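Long-range contact in lantibiotic dehydratase (Microbispora corallina, PDB 5EHK), which probably dehydrates serine and threonine residues of the NAI-107 precursor peptide in a reaction that depends on glutamyl-tRNA: residues A[616-630]-A[796-808]. Numbering follows the deposited sequence.
Sequences NLERLCLVHLPTGRE and HAARPPHIRATVS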
ATOM      1  N   ASN A 616       0.346 -25.316  -4.625  1.00 15.91           N
ATOM      2  CA  ASN A 616       0.666 -25.269  -6.057  1.00 15.03           C
ATOM      3  C   ASN A 616       0.451 -23.839  -6.530  1.00 13.85           C
ATOM      4  O   ASN A 616       0.171 -22.962  -5.713  1.00 11.97           O
ATOM      5  CB  ASN A 616      -0.161 -26.275  -6.878  1.00 13.90           C
ATOM      6  CG  ASN A 616      -1.667 -26.024  -6.804  1.00 14.30           C
ATOM      7  OD1 ASN A 616      -2.139 -24.892  -6.653  1.00 15.74           O
ATOM      8  ND2 ASN A 616      -2.427 -27.105  -6.866  1.00 16.70           N
ATOM      9  N   LEU A 617       0.542 -23.601  -7.834  1.00 15.22           N
ATOM     10  CA  LEU A 617       0.477 -22.234  -8.337  1.00 16.92           C
ATOM     11  C   LEU A 617      -0.820 -21.519  -7.986  1.00 19.71           C
ATOM     12  O   LEU A 617      -0.837 -20.297  -7.862  1.00 18.45           O
ATOM     13  CB  LEU A 617       0.743 -22.165  -9.831  1.00 15.44           C
ATOM     14  CG  LEU A 617       2.220 -22.384 -10.141  1.00 21.51           C
ATOM     15  CD1 LEU A 617       2.527 -23.863 -10.357  1.00 29.82           C
ATOM     16  CD2 LEU A 617       2.649 -21.571 -11.336  1.00 22.39           C
ATOM     17  N   GLU A 618      -1.884 -22.283  -7.768  1.00 17.85           N
ATOM     18  CA  GLU A 618      -3.209 -21.710  -7.570  1.00 16.29           C
ATOM     19  C   GLU A 618      -3.695 -21.597  -6.116  1.00 17.44           C
ATOM     20  O   GLU A 618      -4.288 -20.587  -5.747  1.00 23.04           O
ATOM     21  CB  GLU A 618      -4.211 -22.528  -8.379  1.00 25.08           C
ATOM     22  CG  GLU A 618      -5.619 -22.608  -7.784  1.00 32.06           C
ATOM     23  CD  GLU A 618      -6.564 -23.422  -8.667  1.00 42.37           C
ATOM     24  OE1 GLU A 618      -7.182 -22.819  -9.586  1.00 45.85           O
ATOM     25  OE2 GLU A 618      -6.663 -24.661  -8.455  1.00 38.43           O
ATOM     26  N   ARG A 619      -3.420 -22.601  -5.285  1.00 16.09           N
ATOM     27  CA  ARG A 619      -4.013 -22.679  -3.944  1.00 13.79           C
ATOM     28  C   ARG A 619      -3.037 -23.221  -2.896  1.00 13.69           C
ATOM     29  O   ARG A 619      -2.049 -23.882  -3.227  1.00 15.26           O
ATOM     30  CB  ARG A 619      -5.258 -23.582  -3.980  1.00 12.39           C
ATOM     31  CG  ARG A 619      -5.008 -24.868  -4.752  1.00 14.88           C
ATOM     32  CD  ARG A 619      -6.233 -25.730  -4.931  1.00 15.91           C
ATOM     33  NE  ARG A 619      -6.170 -26.890  -4.051  1.00 19.26           N
ATOM     34  CZ  ARG A 619      -5.834 -28.114  -4.440  1.00 21.37           C
ATOM     35  NH1 ARG A 619      -5.543 -28.352  -5.710  1.00 25.06           N
ATOM     36  NH2 ARG A 619      -5.793 -29.101  -3.554  1.00 16.51           N
ATOM     37  N   LEU A 620      -3.318 -22.926  -1.633  1.00 10.69           N
ATOM     38  CA  LEU A 620      -2.733 -23.650  -0.529  1.00 11.67           C
ATOM     39  C   LEU A 620      -3.581 -24.868  -0.359  1.00 11.84           C
ATOM     40  O   LEU A 620      -4.709 -24.889  -0.818  1.00 13.59           O
ATOM     41  CB  LEU A 620      -2.831 -22.817   0.740  1.00 15.66           C
ATOM     42  CG  LEU A 620      -1.847 -21.660   0.829  1.00 13.42           C
ATOM     43  CD1 LEU A 620      -2.205 -20.764   2.017  1.00  9.17           C
ATOM     44  CD2 LEU A 620      -0.460 -22.251   0.964  1.00  7.99           C
ATOM     45  N   CYS A 621      -3.078 -25.890   0.313  1.00 14.18           N
ATOM     46  CA  CYS A 621      -3.950 -27.037   0.628  1.00 18.13           C
ATOM     47  C   CYS A 621      -3.566 -27.840   1.840  1.00 12.96           C
ATOM     48  O   CYS A 621      -2.387 -28.087   2.089  1.00 15.58           O
ATOM     49  CB  CYS A 621      -4.075 -27.970  -0.558  1.00 19.94           C
ATOM     50  SG  CYS A 621      -2.513 -28.324  -1.227  1.00 28.14           S
ATOM     51  N   LEU A 622      -4.590 -28.238   2.584  1.00 11.05           N
ATOM     52  CA  LEU A 622      -4.434 -29.008   3.814  1.00 14.12           C
ATOM     53  C   LEU A 622      -4.192 -30.485   3.496  1.00 12.17           C
ATOM     54  O   LEU A 622      -4.866 -31.051   2.644  1.00 10.29           O
ATOM     55  CB  LEU A 622      -5.705 -28.880   4.632  1.00 12.46           C
ATOM     56  CG  LEU A 622      -5.606 -29.392   6.044  1.00  9.22           C
ATOM     57  CD1 LEU A 622      -4.493 -28.631   6.757  1.00 11.89           C
ATOM     58  CD2 LEU A 622      -6.927 -29.121   6.649  1.00 10.39           C
ATOM     59  N   VAL A 623      -3.222 -31.094   4.165  1.00 10.24           N
ATOM     60  CA  VAL A 623      -2.851 -32.474   3.874  1.00 13.22           C
ATOM     61  C   VAL A 623      -2.778 -33.271   5.151  1.00 13.50           C
ATOM     62  O   VAL A 623      -2.165 -32.823   6.113  1.00 14.44           O
ATOM     63  CB  VAL A 623      -1.498 -32.563   3.138  1.00 11.64           C
ATOM     64  CG1 VAL A 623      -1.083 -33.992   2.953  1.00 13.17           C
ATOM     65  CG2 VAL A 623      -1.613 -31.914   1.809  1.00 13.43           C
ATOM     66  N   HIS A 624      -3.401 -34.450   5.175  1.00 14.14           N
ATOM     67  CA  HIS A 624      -3.219 -35.353   6.308  1.00 14.41           C
ATOM     68  C   HIS A 624      -1.941 -36.097   6.027  1.00 20.16           C
ATOM     69  O   HIS A 624      -1.879 -36.960   5.142  1.00 19.41           O
ATOM     70  CB  HIS A 624      -4.393 -36.310   6.494  1.00 15.69           C
ATOM     71  CG  HIS A 624      -4.232 -37.260   7.642  1.00 19.53           C
ATOM     72  ND1 HIS A 624      -3.981 -38.606   7.467  1.00 18.34           N
ATOM     73  CD2 HIS A 624      -4.294 -37.060   8.982  1.00 20.31           C
ATOM     74  CE1 HIS A 624      -3.892 -39.190   8.649  1.00 18.45           C
ATOM     75  NE2 HIS A 624      -4.075 -38.276   9.587  1.00 16.25           N
ATOM     76  N   LEU A 625      -0.902 -35.702   6.760  1.00 22.45           N
ATOM     77  CA  LEU A 625       0.456 -36.191   6.533  1.00 22.36           C
ATOM     78  C   LEU A 625       0.611 -37.725   6.575  1.00 22.82           C
ATOM     79  O   LEU A 625       1.233 -38.289   5.682  1.00 26.61           O
ATOM     80  CB  LEU A 625       1.449 -35.497   7.483  1.00 16.79           C
ATOM     81  CG  LEU A 625       1.639 -34.022   7.174  1.00 14.20           C
ATOM     82  CD1 LEU A 625       2.436 -33.292   8.233  1.00  6.54           C
ATOM     83  CD2 LEU A 625       2.284 -33.902   5.812  1.00 14.98           C
ATOM     84  N   PRO A 626       0.016 -38.406   7.574  1.00 21.16           N
ATOM     85  CA  PRO A 626       0.215 -39.858   7.572  1.00 22.02           C
ATOM     86  C   PRO A 626      -0.247 -40.583   6.311  1.00 23.19           C
ATOM     87  O   PRO A 626       0.340 -41.622   6.011  1.00 24.58           O
ATOM     88  CB  PRO A 626      -0.617 -40.320   8.773  1.00 19.96           C
ATOM     89  CG  PRO A 626      -0.545 -39.149   9.720  1.00 17.89           C
ATOM     90  CD  PRO A 626      -0.631 -37.949   8.821  1.00 18.07           C
ATOM     91  N   THR A 627      -1.241 -40.057   5.591  1.00 24.42           N
ATOM     92  CA  THR A 627      -1.874 -40.821   4.513  1.00 20.32           C
ATOM     93  C   THR A 627      -1.753 -40.228   3.114  1.00 24.69           C
ATOM     94  O   THR A 627      -2.030 -40.900   2.132  1.00 32.34           O
ATOM     95  CB  THR A 627      -3.352 -41.091   4.808  1.00 22.63           C
ATOM     96  OG1 THR A 627      -4.062 -39.849   4.871  1.00 25.37           O
ATOM     97  CG2 THR A 627      -3.510 -41.828   6.144  1.00 24.52           C
ATOM     98  N   GLY A 628      -1.334 -38.978   3.008  1.00 25.18           N
ATOM     99  CA  GLY A 628      -1.237 -38.350   1.706  1.00 23.27           C
ATOM    100  C   GLY A 628      -2.578 -38.086   1.035  1.00 31.26           C
ATOM    101  O   GLY A 628      -2.744 -38.262  -0.177  1.00 40.39           O
ATOM    102  N   ARG A 629      -3.551 -37.670   1.833  1.00 20.74           N
ATOM    103  CA  ARG A 629      -4.824 -37.228   1.315  1.00 17.24           C
ATOM    104  C   ARG A 629      -5.107 -35.781   1.756  1.00 18.79           C
ATOM    105  O   ARG A 629      -4.642 -35.330   2.798  1.00 18.68           O
ATOM    106  CB  ARG A 629      -5.920 -38.164   1.799  1.00 20.75           C
ATOM    107  CG  ARG A 629      -5.669 -39.635   1.471  1.00 20.03           C
ATOM    108  CD  ARG A 629      -6.767 -40.541   2.047  1.00 18.88           C
ATOM    109  NE  ARG A 629      -8.115 -40.186   1.612  1.00 18.92           N
ATOM    110  CZ  ARG A 629      -9.231 -40.593   2.222  1.00 20.67           C
ATOM    111  NH1 ARG A 629      -9.163 -41.354   3.301  1.00 16.10           N
ATOM    112  NH2 ARG A 629     -10.423 -40.216   1.771  1.00 21.10           N
ATOM    113  N   GLU A 630      -5.816 -35.020   0.943  1.00 16.39           N
ATOM    114  CA  GLU A 630      -6.189 -33.691   1.381  1.00 11.40           C
ATOM    115  C   GLU A 630      -7.295 -33.754   2.430  1.00 12.61           C
ATOM    116  O   GLU A 630      -7.965 -34.759   2.609  1.00 10.99           O
ATOM    117  CB  GLU A 630      -6.569 -32.803   0.201  1.00 10.90           C
ATOM    118  CG  GLU A 630      -5.353 -32.492  -0.678  1.00 17.63           C
ATOM    119  CD  GLU A 630      -5.452 -31.169  -1.417  1.00 19.21           C
ATOM    120  OE1 GLU A 630      -6.186 -30.268  -0.944  1.00 19.71           O
ATOM    121  OE2 GLU A 630      -4.790 -31.030  -2.474  1.00 18.29           O
ATOM    122  N   HIS A 796     -19.356 -33.772  -8.519  1.00 20.40           N
ATOM    123  CA  HIS A 796     -18.020 -34.378  -8.592  1.00 21.33           C
ATOM    124  C   HIS A 796     -16.916 -33.339  -8.316  1.00 25.11           C
ATOM    125  O   HIS A 796     -17.083 -32.146  -8.623  1.00 22.62           O
ATOM    126  CB  HIS A 796     -17.788 -35.085  -9.929  1.00 16.97           C
ATOM    127  CG  HIS A 796     -17.231 -34.193 -10.983  1.00 22.03           C
ATOM    128  ND1 HIS A 796     -18.002 -33.275 -11.665  1.00 25.99           N
ATOM    129  CD2 HIS A 796     -15.970 -34.052 -11.456  1.00 24.56           C
ATOM    130  CE1 HIS A 796     -17.241 -32.613 -12.516  1.00 28.66           C
ATOM    131  NE2 HIS A 796     -16.000 -33.062 -12.408  1.00 26.73           N
ATOM    132  N   ALA A 797     -15.803 -33.797  -7.730  1.00 24.23           N
ATOM    133  CA  ALA A 797     -14.699 -32.917  -7.334  1.00 21.17           C
ATOM    134  C   ALA A 797     -13.847 -32.580  -8.537  1.00 22.19           C
ATOM    135  O   ALA A 797     -13.317 -33.477  -9.206  1.00 22.63           O
ATOM    136  CB  ALA A 797     -13.840 -33.558  -6.256  1.00 16.14           C
ATOM    137  N   ALA A 798     -13.718 -31.282  -8.809  1.00 19.09           N
ATOM    138  CA  ALA A 798     -13.104 -30.823 -10.051  1.00 18.87           C
ATOM    139  C   ALA A 798     -11.585 -30.967 -10.057  1.00 18.30           C
ATOM    140  O   ALA A 798     -10.953 -31.063 -11.106  1.00 22.40           O
ATOM    141  CB  ALA A 798     -13.496 -29.390 -10.316  1.00 17.07           C
ATOM    142  N   ARG A 799     -11.005 -30.982  -8.867  1.00 19.49           N
ATOM    143  CA  ARG A 799      -9.562 -30.900  -8.720  1.00 19.58           C
ATOM    144  C   ARG A 799      -8.887 -32.154  -8.156  1.00 17.77           C
ATOM    145  O   ARG A 799      -9.323 -32.737  -7.152  1.00 13.81           O
ATOM    146  CB  ARG A 799      -9.195 -29.679  -7.868  1.00 23.09           C
ATOM    147  CG  ARG A 799      -9.294 -28.380  -8.606  1.00 20.47           C
ATOM    148  CD  ARG A 799      -8.942 -27.234  -7.694  1.00 26.31           C
ATOM    149  NE  ARG A 799      -8.976 -25.967  -8.409  1.00 24.35           N
ATOM    150  CZ  ARG A 799     -10.052 -25.206  -8.478  1.00 24.54           C
ATOM    151  NH1 ARG A 799     -11.155 -25.593  -7.862  1.00 29.42           N
ATOM    152  NH2 ARG A 799     -10.027 -24.064  -9.147  1.00 28.87           N
ATOM    153  N   PRO A 800      -7.793 -32.554  -8.800  1.00 18.05           N
ATOM    154  CA  PRO A 800      -6.939 -33.645  -8.322  1.00 19.31           C
ATOM    155  C   PRO A 800      -6.328 -33.202  -7.021  1.00 19.42           C
ATOM    156  O   PRO A 800      -6.170 -31.991  -6.855  1.00 25.03           O
ATOM    157  CB  PRO A 800      -5.827 -33.706  -9.367  1.00 15.60           C
ATOM    158  CG  PRO A 800      -6.314 -32.880 -10.521  1.00 20.45           C
ATOM    159  CD  PRO A 800      -7.225 -31.856  -9.960  1.00 17.12           C
ATOM    160  N   PRO A 801      -5.980 -34.137  -6.124  1.00 16.85           N
ATOM    161  CA  PRO A 801      -5.220 -33.718  -4.942  1.00 17.99           C
ATOM    162  C   PRO A 801      -3.850 -33.273  -5.330  1.00 20.51           C
ATOM    163  O   PRO A 801      -3.364 -33.554  -6.419  1.00 20.22           O
ATOM    164  CB  PRO A 801      -5.096 -35.003  -4.113  1.00 24.41           C
ATOM    165  CG  PRO A 801      -5.282 -36.094  -5.069  1.00 21.68           C
ATOM    166  CD  PRO A 801      -6.290 -35.572  -6.090  1.00 18.90           C
ATOM    167  N   HIS A 802      -3.220 -32.559  -4.420  1.00 28.67           N
ATOM    168  CA  HIS A 802      -1.844 -32.171  -4.606  1.00 34.38           C
ATOM    169  C   HIS A 802      -1.134 -32.772  -3.462  1.00 35.23           C
ATOM    170  O   HIS A 802      -1.067 -32.162  -2.398  1.00 35.86           O
ATOM    171  CB  HIS A 802      -1.680 -30.662  -4.500  1.00 36.60           C
ATOM    172  CG  HIS A 802      -0.250 -30.228  -4.487  1.00 43.42           C
ATOM    173  ND1 HIS A 802       0.436 -29.971  -3.319  1.00 37.93           N
ATOM    174  CD2 HIS A 802       0.634 -30.037  -5.496  1.00 43.41           C
ATOM    175  CE1 HIS A 802       1.676 -29.619  -3.609  1.00 34.75           C
ATOM    176  NE2 HIS A 802       1.820 -29.647  -4.922  1.00 45.89           N
ATOM    177  N   ILE A 803      -0.645 -33.986  -3.647  1.00 36.00           N
ATOM    178  CA  ILE A 803       0.036 -34.643  -2.545  1.00 45.62           C
ATOM    179  C   ILE A 803       1.514 -34.868  -2.843  1.00 46.17           C
ATOM    180  O   ILE A 803       1.884 -35.663  -3.711  1.00 46.19           O
ATOM    181  CB  ILE A 803      -0.621 -35.983  -2.183  1.00 43.69           C
ATOM    182  CG1 ILE A 803      -2.127 -35.807  -2.022  1.00 33.27           C
ATOM    183  CG2 ILE A 803       0.025 -36.551  -0.938  1.00 37.99           C
ATOM    184  CD1 ILE A 803      -2.485 -34.836  -0.964  1.00 29.72           C
ATOM    185  N   ARG A 804       2.354 -34.160  -2.107  1.00 50.95           N
ATOM    186  CA  ARG A 804       3.800 -34.282  -2.231  1.00 54.39           C
ATOM    187  C   ARG A 804       4.336 -33.967  -0.853  1.00 41.34           C
ATOM    188  O   ARG A 804       5.430 -33.445  -0.704  1.00 41.90           O
ATOM    189  CB  ARG A 804       4.337 -33.304  -3.284  1.00 49.03           C
ATOM    190  CG  ARG A 804       3.964 -33.735  -4.693  1.00 54.69           C
ATOM    191  CD  ARG A 804       3.914 -32.591  -5.651  1.00 43.88           C
ATOM    192  NE  ARG A 804       3.050 -32.930  -6.774  1.00 46.79           N
ATOM    193  CZ  ARG A 804       2.797 -32.097  -7.775  1.00 65.13           C
ATOM    194  NH1 ARG A 804       3.364 -30.888  -7.776  1.00 63.17           N
ATOM    195  NH2 ARG A 804       1.988 -32.463  -8.769  1.00 64.14           N
ATOM    196  N   ALA A 805       3.507 -34.275   0.141  1.00 33.16           N
ATOM    197  CA  ALA A 805       3.807 -34.096   1.547  1.00 29.17           C
ATOM    198  C   ALA A 805       5.292 -34.395   1.876  1.00 36.39           C
ATOM    199  O   ALA A 805       5.870 -35.352   1.354  1.00 27.68           O
ATOM    200  CB  ALA A 805       2.854 -34.951   2.381  1.00 24.61           C
ATOM    201  N   THR A 806       5.920 -33.554   2.704  1.00 34.40           N
ATOM    202  CA  THR A 806       7.357 -33.677   2.957  1.00 37.92           C
ATOM    203  C   THR A 806       7.760 -33.358   4.412  1.00 39.25           C
ATOM    204  O   THR A 806       6.921 -33.303   5.346  1.00 29.21           O
ATOM    205  CB  THR A 806       8.170 -32.837   1.906  1.00 42.28           C
ATOM    206  OG1 THR A 806       7.542 -32.965   0.625  1.00 39.59           O
ATOM    207  CG2 THR A 806       9.643 -33.299   1.745  1.00 41.79           C
ATOM    208  N   VAL A 807       9.066 -33.236   4.597  1.00 37.82           N
ATOM    209  CA  VAL A 807       9.675 -32.901   5.866  1.00 48.72           C
ATOM    210  C   VAL A 807      10.944 -32.119   5.528  1.00 46.16           C
ATOM    211  O   VAL A 807      11.247 -31.891   4.352  1.00 49.78           O
ATOM    212  CB  VAL A 807      10.006 -34.171   6.703  1.00 60.55           C
ATOM    213  CG1 VAL A 807       8.739 -34.756   7.345  1.00 48.68           C
ATOM    214  CG2 VAL A 807      10.712 -35.230   5.838  1.00 58.17           C
ATOM    215  N   SER A 808      11.679 -31.708   6.554  1.00 47.38           N
ATOM    216  CA  SER A 808      12.873 -30.890   6.370  1.00 54.27           C
ATOM    217  C   SER A 808      14.097 -31.545   7.009  1.00 56.78           C
ATOM    218  O   SER A 808      14.785 -32.346   6.374  1.00 54.48           O
ATOM    219  CB  SER A 808      12.665 -29.488   6.957  1.00 52.58           C
ATOM    220  OG  SER A 808      13.904 -28.802   7.087  1.00 62.21           O
TER
HETATM  221  O   HOH W   1      -4.886 -29.851  -7.898  1.00 24.16           O
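A single carboxylate oxygen, E630 OE2, joins the two segments by taking the backbone N-H of H802 while also forming a salt bridge with R619 NH2. The bond from H802 N to E630 OE2 is 2.9 Å long and uses the anti lone pair of the oxygen. E630 CD lies in the plane of the R619 guanidinium, at its edge, and the buried glutamate is thus tied both to its own hairpin and to the loop. The same guanidinium reaches the loop less directly: water 1 accepts a weak bond from R619 NH1 and donates to P800 O.

This example illustrates how an irregular chain can be fixed to a sheet through side chains. At one end R799 grips E618 side-on, NE to OE2 at 2.7 Å and NH2 to OE1 at 3.1 Å. The carboxylate is met from above its plane, which lies 67° from that of the guanidinium; D496 is a second salt-bridge partner of R799 NH2. In the middle, H802, with CG anti to the backbone N (chi1 172°), brings ND1 near C621 SG and CD2 near N616 CB. C621 SG lies 4.9 Å from the ring centroid, in an oblique sulfur-aromatic contact. Further along, I803 spreads both branches around the G628 carbonyl, while the I803 and E630 side chains run past each other in opposite directions, with I803 CD1 3.7 Å from E630 CG. A805 CB then rests against L625 CD2 at 3.6 Å and V623 CG1 at 4.1 Å.

C621 and V623 of strand 620-624 thus face the loop that leads from strand 785-792 toward strand 819-824. The alternating residues L620 and L622 pack on helix 647-656, L620 also meeting helix 407-417, and the strand itself runs antiparallel between strands 611-615 and 629-634.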